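PDB 6CPU: phosphodiesterase from Candida albicans, which belongs to the HD-type phosphodiesterase family of largely helical, metal-dependent enzymes and binds zinc and, in this structure, magnesium. Local coordinates for residues 354-358 / 359-363; 488-491 / 492-496; 77-80 / 81-84; 26-29 / 30-34; 546-549 / 550-553. One frame throughout, in Å; residues are numbered along the deposited sequence.

Interaction 1 (354-358 / 359-363); sequences PGTTN and DFMIK
T357 and M361 open the first turn of helix 358-363: M361 N donates almost straight to T357 O (3.1 Å, N-H...O 169°), and I362 N repeats the bond one residue on, to N358 O. T357 is also the N-cap. Its OG1 accepts from F360 N at 3.1 Å, supplying a capping acceptor to an amide of the first turn. With chi1 at 60° the hydroxyl lies between the backbone N and the carbonyl carbon, over the mouth of the helix, and it also touches F360 CB. T356 uses the same torsion differently. Its CB and CG2 rest obliquely against one flank of the F360 ring, CB to CD2 being 3.6 Å, while T356 OG1 faces the sulfur SD of M361 at 3.4 Å; this buried hydroxyl has no polar partner in the model. In M361 the bend at chi2 (-67°) sets SD beside this hydroxyl, while CG, placed by chi1, lies 3.3 Å from T357 O. On another side of the turn, I362 CG1 lies 3.2 Å from N358 O. The N358 amide leaves the helix, with OD1 accepting from L378 N and ND2 donating to E379, and the side chain is about 7 Å from the magnesium ion. This is a classic threonine N-cap, here starting a short helix beside the bimetal site of the phosphodiesterase fold.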
loop_
_atom_site.group_PDB
_atom_site.type_symbol
_atom_site.label_atom_id
_atom_site.label_comp_id
_atom_site.label_asym_id
_atom_site.label_seq_id
_atom_site.Cartn_x
_atom_site.Cartn_y
_atom_site.Cartn_z
ATOM N N PRO A 354 -7.218 6.992 0.160
ATOM C CA PRO A 354 -7.233 8.329 -0.424
ATOM C C PRO A 354 -6.584 9.426 0.441
ATOM O O PRO A 354 -6.551 10.584 0.042
ATOM C CB PRO A 354 -8.730 8.617 -0.555
ATOM C CG PRO A 354 -9.296 7.954 0.641
ATOM C CD PRO A 354 -8.506 6.691 0.812
ATOM N N GLY A 355 -6.075 9.049 1.595
ATOM C CA GLY A 355 -5.373 9.972 2.481
ATOM C C GLY A 355 -6.297 10.641 3.502
ATOM O O GLY A 355 -5.943 11.677 4.058
ATOM N N THR A 356 -7.474 10.059 3.741
ATOM C CA THR A 356 -8.437 10.579 4.736
ATOM C C THR A 356 -8.597 9.603 5.921
ATOM O O THR A 356 -7.665 8.899 6.264
ATOM C CB THR A 356 -9.794 10.933 4.061
ATOM O OG1 THR A 356 -10.373 9.753 3.513
ATOM C CG2 THR A 356 -9.614 11.930 2.966
ATOM N N THR A 357 -9.751 9.594 6.583
ATOM C CA THR A 357 -10.036 8.708 7.705
ATOM C C THR A 357 -11.493 8.297 7.612
ATOM O O THR A 357 -12.275 8.985 6.950
ATOM C CB THR A 357 -9.896 9.440 9.067
ATOM O OG1 THR A 357 -10.814 10.544 9.099
ATOM C CG2 THR A 357 -8.485 9.958 9.287
ATOM N N ASN A 358 -11.874 7.224 8.301
ATOM C CA ASN A 358 -13.287 6.831 8.364
ATOM C C ASN A 358 -14.148 7.971 8.903
ATOM O O ASN A 358 -15.202 8.277 8.344
ATOM C CB ASN A 358 -13.501 5.540 9.172
ATOM C CG ASN A 358 -13.120 4.285 8.399
ATOM O OD1 ASN A 358 -13.065 4.292 7.178
ATOM N ND2 ASN A 358 -12.857 3.202 9.114
ATOM N N ASP A 359 -13.684 8.639 9.958
ATOM C CA ASP A 359 -14.435 9.751 10.528
ATOM C C ASP A 359 -14.750 10.839 9.505
ATOM O O ASP A 359 -15.877 11.333 9.457
ATOM C CB ASP A 359 -13.696 10.345 11.740
ATOM C CG ASP A 359 -13.731 9.422 12.950
ATOM O OD1 ASP A 359 -14.694 8.625 13.066
ATOM O OD2 ASP A 359 -12.798 9.489 13.788
ATOM N N PHE A 360 -13.775 11.193 8.673
ATOM C CA PHE A 360 -13.983 12.215 7.664
ATOM C C PHE A 360 -14.997 11.750 6.610
ATOM O O PHE A 360 -15.893 12.497 6.239
ATOM C CB PHE A 360 -12.662 12.579 6.979
ATOM C CG PHE A 360 -12.835 13.346 5.720
ATOM C CD1 PHE A 360 -12.960 14.724 5.744
ATOM C CD2 PHE A 360 -12.927 12.683 4.486
ATOM C CE1 PHE A 360 -13.142 15.425 4.574
ATOM C CE2 PHE A 360 -13.109 13.389 3.318
ATOM C CZ PHE A 360 -13.217 14.763 3.361
ATOM N N MET A 361 -14.814 10.520 6.116
ATOM C CA MET A 361 -15.701 9.992 5.072
ATOM C C MET A 361 -17.151 9.934 5.580
ATOM O O MET A 361 -18.090 10.266 4.834
ATOM C CB MET A 361 -15.242 8.608 4.614
ATOM C CG MET A 361 -13.813 8.542 4.084
ATOM S SD MET A 361 -13.585 9.435 2.558
ATOM C CE MET A 361 -14.222 8.213 1.402
ATOM N N ILE A 362 -17.324 9.548 6.844
ATOM C CA ILE A 362 -18.657 9.475 7.462
ATOM C C ILE A 362 -19.247 10.879 7.629
ATOM O O ILE A 362 -20.361 11.167 7.178
ATOM C CB ILE A 362 -18.597 8.739 8.812
ATOM C CG1 ILE A 362 -18.275 7.259 8.601
ATOM C CG2 ILE A 362 -19.909 8.881 9.583
ATOM C CD1 ILE A 362 -17.771 6.542 9.839
ATOM N N LYS A 363 -18.492 11.771 8.257
ATOM C CA LYS A 363 -19.049 13.080 8.614
ATOM C C LYS A 363 -19.378 13.934 7.393
ATOM O O LYS A 363 -20.327 14.713 7.429
ATOM C CB LYS A 363 -18.113 13.814 9.582
ATOM C CG LYS A 363 -17.927 13.089 10.914
ATOM C CD LYS A 363 -19.166 13.125 11.808
ATOM C CE LYS A 363 -18.904 12.413 13.133
ATOM N NZ LYS A 363 -20.040 12.520 14.093
#

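Interaction 2 (488-491 / 492-496); sequences ELLK and SVIKK
L490 and I494 form the tight side of this last stretch of helix 470-495. I494 CD1 comes to 3.9 Å from L490 CG, the two chains crossing at a slant, while I494 N donates to L490 O at 3.0 Å. In I494, CG1 is anti to the carbonyl carbon (chi1 -64°), which lays CG1 and CD1 back over the L490 carbonyl and brings CD1 to the leucine. V493 also folds back, its CG2 3.3 Å from L489 O. Neighbouring parts of the fold close over this side: L490 and V493 meet I128 of helix 127-135, and the F360 ring packs on L490, K491 and I494. The other side is looser and polar. K491 NZ forms a salt bridge with E488 OE2 at 3.1 Å, approaching on the syn side but 35° out of the carboxylate plane. A water donates to both E488 O and E488 OE1 and accepts from S492 OG, 3.0 Å away, so that it links the glutamate to the serine one turn further on. K495 stretches out beyond CG, and its CG touches K491 O at 3.3 Å. The charged ends of the two lysines stand apart, NZ to NZ 5.7 Å. K496, with positive phi and its ammonium on the F140 ring, ends the helix in a Schellman motif, a common C-terminal cap.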
loop_
_atom_site.group_PDB
_atom_site.type_symbol
_atom_site.label_atom_id
_atom_site.label_comp_id
_atom_site.label_asym_id
_atom_site.label_seq_id
_atom_site.Cartn_x
_atom_site.Cartn_y
_atom_site.Cartn_z
ATOM N N GLU A 488 -7.414 18.193 7.693
ATOM C CA GLU A 488 -7.968 19.426 8.275
ATOM C C GLU A 488 -8.166 20.510 7.215
ATOM O O GLU A 488 -9.163 21.219 7.231
ATOM C CB GLU A 488 -7.072 19.934 9.416
ATOM C CG GLU A 488 -7.108 19.066 10.658
ATOM C CD GLU A 488 -8.505 18.907 11.225
ATOM O OE1 GLU A 488 -9.236 19.917 11.272
ATOM O OE2 GLU A 488 -8.889 17.777 11.612
ATOM N N LEU A 489 -7.235 20.619 6.270
ATOM C CA LEU A 489 -7.329 21.615 5.218
ATOM C C LEU A 489 -8.468 21.271 4.236
ATOM O O LEU A 489 -9.189 22.148 3.779
ATOM C CB LEU A 489 -5.986 21.716 4.502
ATOM C CG LEU A 489 -5.639 22.913 3.646
ATOM C CD1 LEU A 489 -5.888 24.234 4.373
ATOM C CD2 LEU A 489 -4.170 22.796 3.255
ATOM N N LEU A 490 -8.627 19.987 3.922
ATOM C CA LEU A 490 -9.738 19.558 3.067
ATOM C C LEU A 490 -11.097 19.865 3.701
ATOM O O LEU A 490 -11.980 20.375 3.034
ATOM C CB LEU A 490 -9.628 18.070 2.781
ATOM C CG LEU A 490 -10.759 17.480 1.938
ATOM C CD1 LEU A 490 -10.923 18.209 0.624
ATOM C CD2 LEU A 490 -10.472 15.994 1.733
ATOM N N LYS A 491 -11.245 19.558 4.987
ATOM C CA LYS A 491 -12.462 19.907 5.726
ATOM C C LYS A 491 -12.759 21.414 5.655
ATOM O O LYS A 491 -13.898 21.824 5.421
ATOM C CB LYS A 491 -12.357 19.480 7.185
ATOM C CG LYS A 491 -12.341 17.984 7.457
ATOM C CD LYS A 491 -12.549 17.767 8.946
ATOM C CE LYS A 491 -11.851 16.545 9.497
ATOM N NZ LYS A 491 -11.681 16.684 10.972
ATOM N N SER A 492 -11.735 22.238 5.836
ATOM C CA SER A 492 -11.925 23.693 5.753
ATOM C C SER A 492 -12.333 24.149 4.351
ATOM O O SER A 492 -13.187 25.023 4.206
ATOM C CB SER A 492 -10.679 24.434 6.255
ATOM O OG SER A 492 -10.432 24.093 7.611
ATOM N N VAL A 493 -11.773 23.532 3.307
ATOM C CA VAL A 493 -12.180 23.848 1.940
ATOM C C VAL A 493 -13.659 23.504 1.746
ATOM O O VAL A 493 -14.415 24.289 1.184
ATOM C CB VAL A 493 -11.341 23.068 0.883
ATOM C CG1 VAL A 493 -11.950 23.202 -0.507
ATOM C CG2 VAL A 493 -9.900 23.525 0.878
ATOM N N ILE A 494 -14.068 22.312 2.170
ATOM C CA ILE A 494 -15.464 21.907 1.991
ATOM C C ILE A 494 -16.411 22.832 2.772
ATOM O O ILE A 494 -17.450 23.252 2.255
ATOM C CB ILE A 494 -15.697 20.452 2.405
ATOM C CG1 ILE A 494 -14.894 19.522 1.474
ATOM C CG2 ILE A 494 -17.188 20.124 2.342
ATOM C CD1 ILE A 494 -14.641 18.156 2.066
ATOM N N LYS A 495 -16.035 23.145 4.005
ATOM C CA LYS A 495 -16.839 24.030 4.870
ATOM C C LYS A 495 -16.783 25.489 4.445
ATOM O O LYS A 495 -17.494 26.329 5.010
ATOM C CB LYS A 495 -16.373 23.926 6.313
ATOM C CG LYS A 495 -16.697 22.620 7.008
ATOM C CD LYS A 495 -15.968 22.561 8.341
ATOM C CE LYS A 495 -16.405 21.376 9.174
ATOM N NZ LYS A 495 -15.386 21.003 10.200
ATOM N N LYS A 496 -15.930 25.791 3.467
ATOM C CA LYS A 496 -15.750 27.131 2.939
ATOM C C LYS A 496 -15.125 28.055 3.996
ATOM O O LYS A 496 -15.410 29.251 4.025
ATOM C CB LYS A 496 -17.069 27.704 2.391
ATOM C CG LYS A 496 -17.692 26.880 1.273
ATOM C CD LYS A 496 -19.023 27.475 0.828
ATOM C CE LYS A 496 -19.410 27.050 -0.587
ATOM N NZ LYS A 496 -19.152 25.610 -0.875
HETATM O O HOH W 1 -10.364 21.804 9.571
#

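Interaction 3 (77-80 / 81-84); sequences SKLD and NLPF
L82, the last residue of the turn, folds its side chain back over it. Its CB lies 3.6 Å from L79 O. CG, one bond further, faces two carbonyl oxygens, 3.4 Å from both L79 O and K78 O, and from there the branches part: CD2 stays near K78 O, while CD1 stays by L79 O and reaches L79 CD2 at 4.1 Å, the two leucines side by side. With L82 CG anti to the carbonyl carbon (chi1 -72°), the chain runs back along the turn. L186 and L189 of helix 177-193 pack against L82. The polar contacts centre on S77, just ahead of the turn. S77 OG accepts a nearly straight bond from D80 N (2.9 Å, 173°) and is itself tied to E193. S77 O receives N81 N at 3.1 Å, and N81 ND2 lies 2.7 Å from the same oxygen while donating to N75 O. D80 OD1 accepts from K26 N, at the start of helix 25-34. The result is an ST motif running into a type I beta turn from L79 to L82, whose own closing bond, L82 N to L79 O, is weak; P83 follows as N-cap of helix 84-94.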
loop_
_atom_site.group_PDB
_atom_site.type_symbol
_atom_site.label_atom_id
_atom_site.label_comp_id
_atom_site.label_asym_id
_atom_site.label_seq_id
_atom_site.Cartn_x
_atom_site.Cartn_y
_atom_site.Cartn_z
ATOM N N SER A 77 6.877 -8.837 -30.981
ATOM C CA SER A 77 6.205 -8.616 -29.698
ATOM C C SER A 77 4.684 -8.745 -29.735
ATOM O O SER A 77 3.998 -8.031 -30.474
ATOM C CB SER A 77 6.561 -7.233 -29.142
ATOM O OG SER A 77 5.643 -6.857 -28.126
ATOM N N LYS A 78 4.159 -9.624 -28.890
ATOM C CA LYS A 78 2.713 -9.751 -28.726
ATOM C C LYS A 78 2.093 -8.487 -28.113
ATOM O O LYS A 78 1.008 -8.071 -28.513
ATOM C CB LYS A 78 2.385 -10.994 -27.900
ATOM C CG LYS A 78 2.586 -12.275 -28.697
ATOM C CD LYS A 78 2.406 -13.522 -27.851
ATOM C CE LYS A 78 2.358 -14.760 -28.733
ATOM N NZ LYS A 78 2.016 -15.987 -27.964
ATOM N N LEU A 79 2.791 -7.853 -27.173
ATOM C CA LEU A 79 2.292 -6.601 -26.582
ATOM C C LEU A 79 2.139 -5.521 -27.635
ATOM O O LEU A 79 1.100 -4.863 -27.729
ATOM C CB LEU A 79 3.233 -6.078 -25.485
ATOM C CG LEU A 79 3.016 -6.520 -24.043
ATOM C CD1 LEU A 79 4.082 -5.863 -23.178
ATOM C CD2 LEU A 79 1.614 -6.187 -23.549
ATOM N N ASP A 80 3.191 -5.336 -28.426
ATOM C CA ASP A 80 3.218 -4.297 -29.451
ATOM C C ASP A 80 2.165 -4.539 -30.545
ATOM O O ASP A 80 1.619 -3.591 -31.100
ATOM C CB ASP A 80 4.623 -4.194 -30.064
ATOM C CG ASP A 80 5.690 -3.729 -29.046
ATOM O OD1 ASP A 80 5.342 -3.177 -27.968
ATOM O OD2 ASP A 80 6.893 -3.916 -29.333
ATOM N N ASN A 81 1.863 -5.810 -30.807
ATOM C CA ASN A 81 0.912 -6.195 -31.850
ATOM C C ASN A 81 -0.536 -6.400 -31.394
ATOM O O ASN A 81 -1.363 -6.875 -32.181
ATOM C CB ASN A 81 1.430 -7.456 -32.556
ATOM C CG ASN A 81 2.694 -7.185 -33.355
ATOM O OD1 ASN A 81 2.740 -6.248 -34.160
ATOM N ND2 ASN A 81 3.728 -7.993 -33.136
ATOM N N LEU A 82 -0.860 -6.035 -30.144
ATOM C CA LEU A 82 -2.232 -6.161 -29.647
ATOM C C LEU A 82 -3.187 -5.303 -30.453
ATOM O O LEU A 82 -2.843 -4.192 -30.823
ATOM C CB LEU A 82 -2.343 -5.710 -28.182
ATOM C CG LEU A 82 -1.734 -6.602 -27.108
ATOM C CD1 LEU A 82 -1.750 -5.833 -25.789
ATOM C CD2 LEU A 82 -2.456 -7.941 -26.967
ATOM N N PRO A 83 -4.416 -5.793 -30.683
ATOM C CA PRO A 83 -5.423 -4.896 -31.239
ATOM C C PRO A 83 -5.647 -3.705 -30.309
ATOM O O PRO A 83 -5.355 -3.791 -29.103
ATOM C CB PRO A 83 -6.695 -5.754 -31.304
ATOM C CG PRO A 83 -6.302 -7.140 -30.949
ATOM C CD PRO A 83 -4.973 -7.089 -30.267
ATOM N N PHE A 84 -6.172 -2.618 -30.859
ATOM C CA PHE A 84 -6.406 -1.416 -30.072
ATOM C C PHE A 84 -7.300 -1.686 -28.860
ATOM O O PHE A 84 -7.052 -1.150 -27.773
ATOM C CB PHE A 84 -6.999 -0.297 -30.923
ATOM C CG PHE A 84 -7.452 0.886 -30.118
ATOM C CD1 PHE A 84 -6.528 1.776 -29.592
ATOM C CD2 PHE A 84 -8.801 1.090 -29.853
ATOM C CE1 PHE A 84 -6.939 2.859 -28.835
ATOM C CE2 PHE A 84 -9.220 2.169 -29.095
ATOM C CZ PHE A 84 -8.288 3.058 -28.588
#

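Interaction 4 (26-29 / 30-34); sequences KHLI and CHLFK
I29 lays its CG2 methyl against the F33 ring, 3.4 Å from CE2 and only slightly farther from CD2, the two side chains running alongside each other on one flank of helix 25-34. CG2 is the branch anti to the backbone N, with CG1 at chi1 -71°, a position that directs it toward the F33 ring one turn on. The methyl meets the ring obliquely. In the backbone of the same turn, F33 N donates to I29 O at 2.9 Å. A second pair lies beside it: L28 CD2 touches L32 CD1 at 3.7 Å, again side by side, while L32 CG rests 3.4 Å from L28 O. Both apolar pairs are buried. M190 of helix 177-193 touches I29 and F33, the F33 ring meets F95 and F196 edge to face, and L5 of strand 2-6 lies against L28 and L32. H31 points elsewhere: its CB is 3.3 Å from L28 O, but its NE2 is bonded to E3, with the Y20 and F22 rings nearby. C30 SG stands 3.4 Å from K26 O, and C30 N donates to that oxygen. The L28-L32 pair faces the sheet through L5, while I29 and F33 face the neighbouring helices. Here the helix makes the beta-alpha-beta crossover from strand 16-21 to strand 46-49, with strand 2-6 between them in the sheet.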
loop_
_atom_site.group_PDB
_atom_site.type_symbol
_atom_site.label_atom_id
_atom_site.label_comp_id
_atom_site.label_asym_id
_atom_site.label_seq_id
_atom_site.Cartn_x
_atom_site.Cartn_y
_atom_site.Cartn_z
ATOM N N LYS A 26 5.455 -1.558 -25.484
ATOM C CA LYS A 26 6.159 -2.060 -24.315
ATOM C C LYS A 26 6.955 -0.950 -23.624
ATOM O O LYS A 26 6.903 -0.812 -22.404
ATOM C CB LYS A 26 7.072 -3.225 -24.678
ATOM C CG LYS A 26 7.783 -3.817 -23.476
ATOM C CD LYS A 26 8.681 -4.987 -23.849
ATOM C CE LYS A 26 10.124 -4.561 -24.061
ATOM N NZ LYS A 26 10.975 -5.760 -24.301
ATOM N N HIS A 27 7.694 -0.152 -24.390
ATOM C CA HIS A 27 8.446 0.941 -23.790
ATOM C C HIS A 27 7.532 2.018 -23.167
ATOM O O HIS A 27 7.842 2.574 -22.095
ATOM C CB HIS A 27 9.423 1.548 -24.791
ATOM C CG HIS A 27 10.625 0.692 -25.054
ATOM N ND1 HIS A 27 11.315 0.727 -26.248
ATOM C CD2 HIS A 27 11.262 -0.216 -24.278
ATOM C CE1 HIS A 27 12.328 -0.117 -26.193
ATOM N NE2 HIS A 27 12.318 -0.704 -25.010
ATOM N N LEU A 28 6.405 2.297 -23.818
ATOM C CA LEU A 28 5.387 3.204 -23.256
ATOM C C LEU A 28 4.861 2.680 -21.901
ATOM O O LEU A 28 4.777 3.431 -20.921
ATOM C CB LEU A 28 4.235 3.386 -24.251
ATOM C CG LEU A 28 3.285 4.552 -23.980
ATOM C CD1 LEU A 28 2.604 5.024 -25.266
ATOM C CD2 LEU A 28 2.234 4.171 -22.956
ATOM N N ILE A 29 4.554 1.390 -21.844
ATOM C CA ILE A 29 4.095 0.747 -20.596
ATOM C C ILE A 29 5.154 0.873 -19.491
ATOM O O ILE A 29 4.827 1.196 -18.346
ATOM C CB ILE A 29 3.714 -0.729 -20.823
ATOM C CG1 ILE A 29 2.421 -0.817 -21.641
ATOM C CG2 ILE A 29 3.490 -1.452 -19.506
ATOM C CD1 ILE A 29 2.129 -2.210 -22.178
ATOM N N CYS A 30 6.421 0.665 -19.841
ATOM C CA CYS A 30 7.494 0.747 -18.849
ATOM C C CYS A 30 7.617 2.157 -18.281
ATOM O O CYS A 30 7.857 2.327 -17.089
ATOM C CB CYS A 30 8.816 0.293 -19.436
ATOM S SG CYS A 30 8.870 -1.481 -19.735
ATOM N N HIS A 31 7.450 3.160 -19.134
ATOM C CA HIS A 31 7.416 4.560 -18.701
ATOM C C HIS A 31 6.304 4.773 -17.667
ATOM O O HIS A 31 6.514 5.452 -16.655
ATOM C CB HIS A 31 7.202 5.441 -19.934
ATOM C CG HIS A 31 7.016 6.893 -19.643
ATOM N ND1 HIS A 31 8.068 7.738 -19.362
ATOM C CD2 HIS A 31 5.907 7.665 -19.648
ATOM C CE1 HIS A 31 7.611 8.965 -19.190
ATOM N NE2 HIS A 31 6.302 8.947 -19.352
ATOM N N LEU A 32 5.129 4.192 -17.930
ATOM C CA LEU A 32 3.987 4.332 -17.029
ATOM C C LEU A 32 4.229 3.628 -15.704
ATOM O O LEU A 32 3.897 4.186 -14.673
ATOM C CB LEU A 32 2.704 3.805 -17.679
ATOM C CG LEU A 32 2.230 4.574 -18.904
ATOM C CD1 LEU A 32 1.021 3.860 -19.452
ATOM C CD2 LEU A 32 1.898 6.020 -18.574
ATOM N N PHE A 33 4.795 2.411 -15.725
ATOM C CA PHE A 33 5.072 1.669 -14.469
ATOM C C PHE A 33 5.992 2.457 -13.533
ATOM O O PHE A 33 5.841 2.377 -12.312
ATOM C CB PHE A 33 5.678 0.288 -14.731
ATOM C CG PHE A 33 4.664 -0.809 -14.967
ATOM C CD1 PHE A 33 3.676 -1.095 -14.033
ATOM C CD2 PHE A 33 4.731 -1.591 -16.117
ATOM C CE1 PHE A 33 2.761 -2.110 -14.255
ATOM C CE2 PHE A 33 3.832 -2.610 -16.330
ATOM C CZ PHE A 33 2.846 -2.878 -15.406
ATOM N N LYS A 34 6.938 3.207 -14.105
ATOM C CA LYS A 34 7.930 3.939 -13.319
ATOM C C LYS A 34 7.381 5.187 -12.634
ATOM O O LYS A 34 8.013 5.707 -11.711
ATOM C CB LYS A 34 9.144 4.302 -14.185
ATOM C CG LYS A 34 10.031 3.097 -14.445
ATOM C CD LYS A 34 11.375 3.459 -15.048
ATOM C CE LYS A 34 11.258 3.783 -16.516
ATOM N NZ LYS A 34 12.613 3.777 -17.146
#

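Interaction 5 (546-549 / 550-553); sequences DLLP and QLQY
L548 O and L551 N make the central bond of this junction, 3.1 Å long and almost straight at the hydrogen (175°). One residue on, Q552 N donates to P549 O at 3.1 Å, but from above the carbonyl plane (49° out of it), away from the lone-pair directions. Both bonds span three residues, the spacing of a 3-10 turn. On the buried side L548 CD1 and L551 CD1 meet at 4.2 Å, and L551 CG lies 3.8 Å from L548 O. On the outer side Q550 bends at chi2 (100°) and curls back alongside the proline ring, bringing OE1 to 3.8 Å from P549 CD and 3.7 Å from L548 C. Farther out, L548 is backed by L293 and S333, and L551 by L457 of helix 446-462; Q550 also touches L293. Q552 has weak bonds to S545 and D556, one residue in each of the helices that meet here, and T554 OG1 bonds to L551 O. The Y553 ring turns its edge to Q550 O and meets R292 and W218. Having no N-H and a constrained phi, P549 probably favours such a bend, and the chemistry implies a connection between helices 525-547 and 552-569 held across the bend itself by two backbone bonds and a leucine contact, with weak polar bonds and a cation-pi contact around it.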
loop_
_atom_site.group_PDB
_atom_site.type_symbol
_atom_site.label_atom_id
_atom_site.label_comp_id
_atom_site.label_asym_id
_atom_site.label_seq_id
_atom_site.Cartn_x
_atom_site.Cartn_y
_atom_site.Cartn_z
ATOM N N ASP A 546 0.898 -11.072 26.191
ATOM C CA ASP A 546 0.450 -12.044 27.192
ATOM C C ASP A 546 0.105 -13.381 26.538
ATOM O O ASP A 546 0.432 -14.434 27.074
ATOM C CB ASP A 546 -0.775 -11.538 27.963
ATOM C CG ASP A 546 -0.454 -10.397 28.922
ATOM O OD1 ASP A 546 0.731 -10.027 29.060
ATOM O OD2 ASP A 546 -1.397 -9.858 29.541
ATOM N N LEU A 547 -0.564 -13.335 25.387
ATOM C CA LEU A 547 -0.916 -14.552 24.648
ATOM C C LEU A 547 0.270 -15.129 23.883
ATOM O O LEU A 547 0.397 -16.346 23.769
ATOM C CB LEU A 547 -2.058 -14.281 23.657
ATOM C CG LEU A 547 -2.477 -15.451 22.747
ATOM C CD1 LEU A 547 -3.202 -16.529 23.534
ATOM C CD2 LEU A 547 -3.348 -14.971 21.598
ATOM N N LEU A 548 1.103 -14.253 23.330
ATOM C CA LEU A 548 2.225 -14.659 22.489
ATOM C C LEU A 548 3.519 -14.056 23.044
ATOM O O LEU A 548 3.976 -13.007 22.572
ATOM C CB LEU A 548 1.995 -14.202 21.045
ATOM C CG LEU A 548 0.756 -14.747 20.327
ATOM C CD1 LEU A 548 0.586 -14.025 18.993
ATOM C CD2 LEU A 548 0.830 -16.252 20.115
ATOM N N PRO A 549 4.118 -14.722 24.052
ATOM C CA PRO A 549 5.288 -14.227 24.798
ATOM C C PRO A 549 6.400 -13.623 23.939
ATOM O O PRO A 549 7.054 -12.673 24.365
ATOM C CB PRO A 549 5.820 -15.488 25.497
ATOM C CG PRO A 549 4.648 -16.384 25.631
ATOM C CD PRO A 549 3.697 -16.059 24.514
ATOM N N GLN A 550 6.610 -14.172 22.744
ATOM C CA GLN A 550 7.737 -13.759 21.894
ATOM C C GLN A 550 7.681 -12.301 21.420
ATOM O O GLN A 550 8.698 -11.755 20.989
ATOM C CB GLN A 550 7.870 -14.677 20.682
ATOM C CG GLN A 550 8.070 -16.152 21.006
ATOM C CD GLN A 550 6.800 -16.966 20.879
ATOM O OE1 GLN A 550 5.741 -16.567 21.367
ATOM N NE2 GLN A 550 6.900 -18.122 20.233
ATOM N N LEU A 551 6.511 -11.667 21.506
ATOM C CA LEU A 551 6.362 -10.276 21.067
ATOM C C LEU A 551 6.498 -9.262 22.202
ATOM O O LEU A 551 6.245 -8.069 22.001
ATOM C CB LEU A 551 5.020 -10.096 20.335
ATOM C CG LEU A 551 4.649 -11.209 19.340
ATOM C CD1 LEU A 551 3.352 -10.866 18.619
ATOM C CD2 LEU A 551 5.761 -11.472 18.333
ATOM N N GLN A 552 6.934 -9.718 23.383
ATOM C CA GLN A 552 7.075 -8.843 24.555
ATOM C C GLN A 552 7.962 -7.633 24.261
ATOM O O GLN A 552 7.732 -6.543 24.791
ATOM C CB GLN A 552 7.616 -9.644 25.764
ATOM C CG GLN A 552 7.858 -8.841 27.039
ATOM C CD GLN A 552 6.586 -8.265 27.639
ATOM O OE1 GLN A 552 5.522 -8.882 27.587
ATOM N NE2 GLN A 552 6.694 -7.080 28.224
ATOM N N TYR A 553 8.961 -7.816 23.398
ATOM C CA TYR A 553 9.861 -6.726 23.037
ATOM C C TYR A 553 9.121 -5.472 22.555
ATOM O O TYR A 553 9.611 -4.356 22.743
ATOM C CB TYR A 553 10.879 -7.194 21.995
ATOM C CG TYR A 553 10.336 -7.291 20.583
ATOM C CD1 TYR A 553 10.430 -6.211 19.710
ATOM C CD2 TYR A 553 9.730 -8.454 20.124
ATOM C CE1 TYR A 553 9.935 -6.290 18.416
ATOM C CE2 TYR A 553 9.233 -8.540 18.833
ATOM C CZ TYR A 553 9.344 -7.455 17.981
ATOM O OH TYR A 553 8.854 -7.534 16.691
#

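Overall arrangement
Along the chain the order is 26-34, 77-84, 354-363, 488-496 and 546-553. Interactions 3 and 4, with centres 14 Å apart, touch: D80 OD1 lies 3.0 Å from K26 N, a probable hydrogen bond, and L79 packs on I29 of helix 25-34, which connects two strands of the parallel sheet. Interactions 1 and 2, 13 Å between centres, meet through F360, whose CZ is 3.4 Å from L490 CD2, joining helix 358-363 to the end of helix 470-495. Interaction 5 stands alone, its centre 33 Å from that of interaction 1 and across the chain's centre from interactions 3 and 4. The contacts sample the N-terminal part and two regions of the helical phosphodiesterase fold, with interaction 1 beside the metals.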